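Local coordinates for lactate dehydrogenase, adjacent gene encodes predicted malate dehydrogenase (Cryptosporidium parvum, PDB 4ND3) that catalyses the NAD-dependent interconversion of L-lactate and pyruvate as an L-lactate dehydrogenase of the LDH/MDH superfamily, at the NAD/2OP site. Coordinates in Å, arbitrary orientation; residue numbers count along the deposited sequence, not the author numbering.

The NAD/2OP site. Residues 11-15, 34-36, 79-81, 90, 93, 100, 120-122, 145, 149, 153, 177, 220, 232, 236. With NAD (nicotinamide-adenine-dinucleotide), chain B; 2OP ((2S)-2-hydroxypropanoic acid), chain C.
A Rossmann fold of the LDH/MDH superfamily holds NAD beside the substrate L-lactate (2OP), which is wholly buried. In the glycine-rich GxGxxG loop (residues 11-16), the backbone N-H groups of Gln14 and Ile15, at the start of helix 14-26, point almost straight at O1A and O2N, one on each phosphate. Asp35 binds the adenosine ribose: OD1 and OD2 each turn a syn lone pair to a hydroxyl, O2B (2.7 Å) and O3B, while Ser12 N holds OD2 from its anti side. This two-oxygen grip would disfavour a 2'-phosphate and so suits NAD rather than NADP. Ala80 CB and Ile36 CG1 sandwich the adenine. The carboxamide N7N donates to Ile120 O and Met145 O (2.8 Å), fixing its turn; Ile15 CD1, Ile120 CG2 and Pro236 CG back one face of the nicotinamide. Over the opposite face stands 2OP CA, 3.4 Å from NAD C4N, as expected for hydride transfer.

Arg153, its chain extended and Leu149 CG over the centre of its guanidinium, bridges the lactate carboxylate, with NH2 2.9 Å from OXT and NH1 bonded to O. Arg90 arrives side-on, NE to the hydroxyl OHN and NH2 to O, both nearly in its plane. Asn122 ND2 reaches OHN (2.8 Å) and the ribose hydroxyl O2D, linking substrate to cofactor. The catalytic His177 presents NE2 edge-on to OHN, 2.9 Å away, consistent with accepting the hydroxyl proton; the carboxamide O7N lies over the imidazole face near NE2. Trp220 CE3 packs 3.6 Å from the methyl CB.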
# COMPACT_ATOMS: atom_id res chain seq x y z
N GLY A 11 9.16 10.45 23.64
CA GLY A 11 9.31 9.17 24.30
C GLY A 11 9.57 8.13 23.22
O GLY A 11 8.69 7.84 22.41
N SER A 12 10.78 7.58 23.22
CA SER A 12 11.22 6.66 22.19
C SER A 12 11.43 5.27 22.76
O SER A 12 12.36 4.57 22.39
CB SER A 12 12.49 7.19 21.54
OG SER A 12 12.28 8.52 21.07
N GLY A 13 10.54 4.88 23.67
CA GLY A 13 10.54 3.52 24.20
C GLY A 13 9.83 2.57 23.25
O GLY A 13 9.89 2.74 22.04
N GLN A 14 9.16 1.58 23.82
CA GLN A 14 8.56 0.49 23.04
C GLN A 14 7.57 0.99 22.00
O GLN A 14 7.66 0.64 20.83
CB GLN A 14 7.89 -0.53 23.97
CG GLN A 14 8.86 -1.28 24.87
CD GLN A 14 9.61 -2.39 24.15
OE1 GLN A 14 10.48 -2.13 23.32
NE2 GLN A 14 9.29 -3.64 24.47
N ILE A 15 6.62 1.82 22.43
CA ILE A 15 5.60 2.34 21.52
C ILE A 15 6.16 3.39 20.57
O ILE A 15 5.90 3.35 19.38
CB ILE A 15 4.41 2.94 22.30
CG1 ILE A 15 3.70 1.85 23.10
CG2 ILE A 15 3.42 3.61 21.35
CD1 ILE A 15 2.81 2.38 24.20
N PHE A 34 12.05 11.91 20.12
CA PHE A 34 12.60 12.62 21.28
C PHE A 34 12.65 11.71 22.50
O PHE A 34 11.70 10.97 22.78
CB PHE A 34 11.74 13.86 21.60
CG PHE A 34 12.19 14.63 22.81
CD1 PHE A 34 12.98 15.78 22.67
CD2 PHE A 34 11.82 14.24 24.10
CE1 PHE A 34 13.39 16.50 23.79
CE2 PHE A 34 12.23 14.96 25.21
CZ PHE A 34 13.01 16.09 25.06
N ASP A 35 13.77 11.75 23.22
CA ASP A 35 13.87 11.07 24.51
C ASP A 35 14.97 11.71 25.36
O ASP A 35 15.91 12.30 24.84
CB ASP A 35 14.15 9.58 24.31
CG ASP A 35 13.60 8.72 25.44
OD1 ASP A 35 14.03 8.92 26.60
OD2 ASP A 35 12.75 7.84 25.17
N ILE A 36 14.84 11.59 26.68
CA ILE A 36 15.86 12.08 27.61
C ILE A 36 16.97 11.05 27.84
O ILE A 36 18.06 11.41 28.28
CB ILE A 36 15.27 12.49 28.98
CG1 ILE A 36 14.58 11.31 29.67
CG2 ILE A 36 14.30 13.65 28.79
CD1 ILE A 36 14.30 11.54 31.14
N THR A 79 4.38 9.60 24.30
CA THR A 79 4.47 8.26 24.89
C THR A 79 5.29 8.24 26.18
O THR A 79 5.43 7.20 26.82
CB THR A 79 5.10 7.26 23.89
OG1 THR A 79 6.52 7.38 23.92
CG2 THR A 79 4.60 7.52 22.48
N ALA A 80 5.82 9.40 26.57
CA ALA A 80 6.77 9.51 27.68
C ALA A 80 6.18 9.04 29.00
O ALA A 80 5.07 9.43 29.35
CB ALA A 80 7.25 10.95 27.81
N SER A 81 6.92 8.20 29.71
CA SER A 81 6.43 7.58 30.93
C SER A 81 7.57 7.12 31.85
O SER A 81 8.67 6.83 31.38
CB SER A 81 5.56 6.38 30.57
OG SER A 81 5.15 5.67 31.73
N ARG A 90 -3.62 1.08 35.79
CA ARG A 90 -2.87 2.08 35.02
C ARG A 90 -2.59 3.35 35.82
O ARG A 90 -1.60 4.04 35.57
CB ARG A 90 -3.63 2.46 33.75
CG ARG A 90 -3.78 1.35 32.71
CD ARG A 90 -4.80 1.78 31.66
NE ARG A 90 -5.06 0.78 30.62
CZ ARG A 90 -5.95 -0.21 30.70
NH1 ARG A 90 -6.67 -0.40 31.81
NH2 ARG A 90 -6.11 -1.04 29.68
N LEU A 93 0.76 4.86 37.73
CA LEU A 93 1.74 5.76 37.09
C LEU A 93 1.34 7.24 37.17
O LEU A 93 2.04 8.09 36.61
CB LEU A 93 1.91 5.37 35.62
CG LEU A 93 2.23 3.91 35.29
CD1 LEU A 93 2.21 3.71 33.78
CD2 LEU A 93 3.56 3.48 35.88
N ILE A 100 6.04 14.37 34.23
CA ILE A 100 6.64 14.29 32.90
C ILE A 100 5.88 15.19 31.92
O ILE A 100 6.49 15.97 31.20
CB ILE A 100 6.67 12.84 32.37
CG1 ILE A 100 7.69 12.02 33.16
CG2 ILE A 100 7.02 12.81 30.89
CD1 ILE A 100 7.65 10.54 32.88
N ILE A 120 -0.68 9.37 24.70
CA ILE A 120 -0.76 7.92 24.91
C ILE A 120 -0.46 7.56 26.36
O ILE A 120 -1.07 6.64 26.92
CB ILE A 120 0.21 7.18 23.97
CG1 ILE A 120 -0.13 7.52 22.52
CG2 ILE A 120 0.16 5.67 24.22
CD1 ILE A 120 0.71 6.81 21.48
N THR A 121 0.48 8.28 26.97
CA THR A 121 0.87 8.12 28.37
C THR A 121 -0.31 7.83 29.32
O THR A 121 -1.30 8.57 29.34
CB THR A 121 1.59 9.40 28.85
OG1 THR A 121 2.69 9.68 27.97
CG2 THR A 121 2.10 9.25 30.28
N ASN A 122 -0.19 6.75 30.09
CA ASN A 122 -1.20 6.38 31.10
C ASN A 122 -0.98 7.11 32.43
O ASN A 122 0.15 7.52 32.72
CB ASN A 122 -1.19 4.87 31.34
CG ASN A 122 -2.13 4.13 30.41
OD1 ASN A 122 -3.23 4.60 30.11
ND2 ASN A 122 -1.72 2.95 29.96
N MET A 145 -5.15 8.77 22.71
CA MET A 145 -5.36 7.47 22.08
C MET A 145 -5.76 6.46 23.14
O MET A 145 -5.02 6.24 24.10
CB MET A 145 -4.10 6.98 21.36
CG MET A 145 -4.30 5.72 20.52
SD MET A 145 -4.60 4.21 21.46
CE MET A 145 -2.99 3.94 22.18
N LEU A 149 -7.64 1.49 20.39
CA LEU A 149 -7.07 0.26 20.93
C LEU A 149 -8.16 -0.62 21.57
O LEU A 149 -8.27 -1.80 21.26
CB LEU A 149 -5.98 0.57 21.95
CG LEU A 149 -5.35 -0.64 22.66
CD1 LEU A 149 -4.67 -1.58 21.68
CD2 LEU A 149 -4.38 -0.17 23.72
N ARG A 153 -9.64 -4.20 20.00
CA ARG A 153 -9.67 -5.43 20.78
C ARG A 153 -11.09 -6.02 20.82
O ARG A 153 -11.29 -7.21 20.60
CB ARG A 153 -9.16 -5.17 22.20
CG ARG A 153 -7.66 -4.90 22.27
CD ARG A 153 -7.24 -4.31 23.60
NE ARG A 153 -5.78 -4.23 23.71
CZ ARG A 153 -5.12 -3.66 24.72
NH1 ARG A 153 -5.78 -3.11 25.74
NH2 ARG A 153 -3.79 -3.64 24.71
N HIS A 177 -10.26 4.92 29.79
CA HIS A 177 -9.37 3.80 29.46
C HIS A 177 -8.92 3.13 30.75
O HIS A 177 -7.81 3.36 31.23
CB HIS A 177 -8.18 4.32 28.65
CG HIS A 177 -7.28 3.24 28.13
ND1 HIS A 177 -7.72 2.23 27.29
CD2 HIS A 177 -5.95 3.02 28.30
CE1 HIS A 177 -6.71 1.44 26.99
NE2 HIS A 177 -5.63 1.89 27.59
N TRP A 220 -5.49 -5.73 28.59
CA TRP A 220 -4.13 -5.22 28.84
C TRP A 220 -3.31 -6.16 29.72
O TRP A 220 -2.12 -6.35 29.47
CB TRP A 220 -4.16 -3.80 29.43
CG TRP A 220 -4.41 -3.70 30.92
CD1 TRP A 220 -5.61 -3.63 31.55
CD2 TRP A 220 -3.41 -3.61 31.95
NE1 TRP A 220 -5.43 -3.52 32.91
CE2 TRP A 220 -4.09 -3.50 33.18
CE3 TRP A 220 -2.01 -3.62 31.95
CZ2 TRP A 220 -3.41 -3.40 34.40
CZ3 TRP A 220 -1.33 -3.52 33.16
CH2 TRP A 220 -2.04 -3.42 34.37
N ALA A 232 1.44 -3.67 26.39
CA ALA A 232 1.26 -3.71 24.93
C ALA A 232 1.87 -2.50 24.23
O ALA A 232 1.85 -1.39 24.75
CB ALA A 232 -0.22 -3.80 24.59
N PRO A 236 -1.00 -0.27 20.28
CA PRO A 236 -1.07 1.15 20.66
C PRO A 236 -0.37 2.08 19.66
O PRO A 236 -0.87 3.16 19.38
CB PRO A 236 -0.38 1.18 22.02
CG PRO A 236 -0.55 -0.19 22.57
CD PRO A 236 -0.52 -1.11 21.39
PA NAD B . 8.57 2.52 27.66
O1A NAD B . 9.02 1.48 26.67
O2A NAD B . 9.03 2.44 29.08
O5B NAD B . 8.95 3.95 27.07
C5B NAD B . 8.79 5.15 27.81
C4B NAD B . 9.87 6.11 27.32
O4B NAD B . 9.65 7.41 27.87
C3B NAD B . 11.28 5.69 27.74
O3B NAD B . 12.10 5.47 26.59
C2B NAD B . 11.80 6.84 28.57
O2B NAD B . 13.19 7.12 28.38
C1B NAD B . 10.93 7.99 28.10
N9A NAD B . 10.86 9.11 29.06
C8A NAD B . 10.86 9.05 30.41
N7A NAD B . 10.79 10.29 30.94
C5A NAD B . 10.74 11.17 29.94
C6A NAD B . 10.66 12.64 29.81
N6A NAD B . 10.61 13.43 30.91
N1A NAD B . 10.63 13.15 28.56
C2A NAD B . 10.68 12.37 27.46
N3A NAD B . 10.76 11.03 27.51
C4A NAD B . 10.79 10.39 28.70
O3 NAD B . 6.95 2.66 27.71
PN NAD B . 5.95 2.17 26.54
O1N NAD B . 5.81 0.67 26.63
O2N NAD B . 6.33 2.79 25.23
O5D NAD B . 4.59 2.87 27.04
C5D NAD B . 4.52 4.29 27.09
C4D NAD B . 3.27 4.72 27.84
O4D NAD B . 2.11 4.37 27.08
C3D NAD B . 3.12 4.04 29.20
O3D NAD B . 2.70 5.01 30.16
C2D NAD B . 2.03 3.01 28.98
O2D NAD B . 1.28 2.69 30.16
C1D NAD B . 1.18 3.71 27.94
N1N NAD B . 0.28 2.88 27.14
C2N NAD B . -0.89 3.45 26.80
C3N NAD B . -1.83 2.78 26.03
C7N NAD B . -3.14 3.44 25.66
O7N NAD B . -4.04 2.74 25.23
N7N NAD B . -3.32 4.76 25.79
C4N NAD B . -1.53 1.49 25.59
C5N NAD B . -0.32 0.92 25.94
C6N NAD B . 0.58 1.64 26.72
C 2OP C . -3.20 -1.19 27.49
O 2OP C . -4.41 -0.94 27.37
CB 2OP C . -2.13 -0.84 29.71
OHN 2OP C . -3.03 1.00 28.41
CA 2OP C . -2.36 -0.27 28.32
OXT 2OP C . -2.65 -2.18 26.95
O HOH W 1 7.60 4.98 24.04
O HOH W 2 -0.74 -4.18 27.97
O HOH W 3 3.18 -0.17 26.75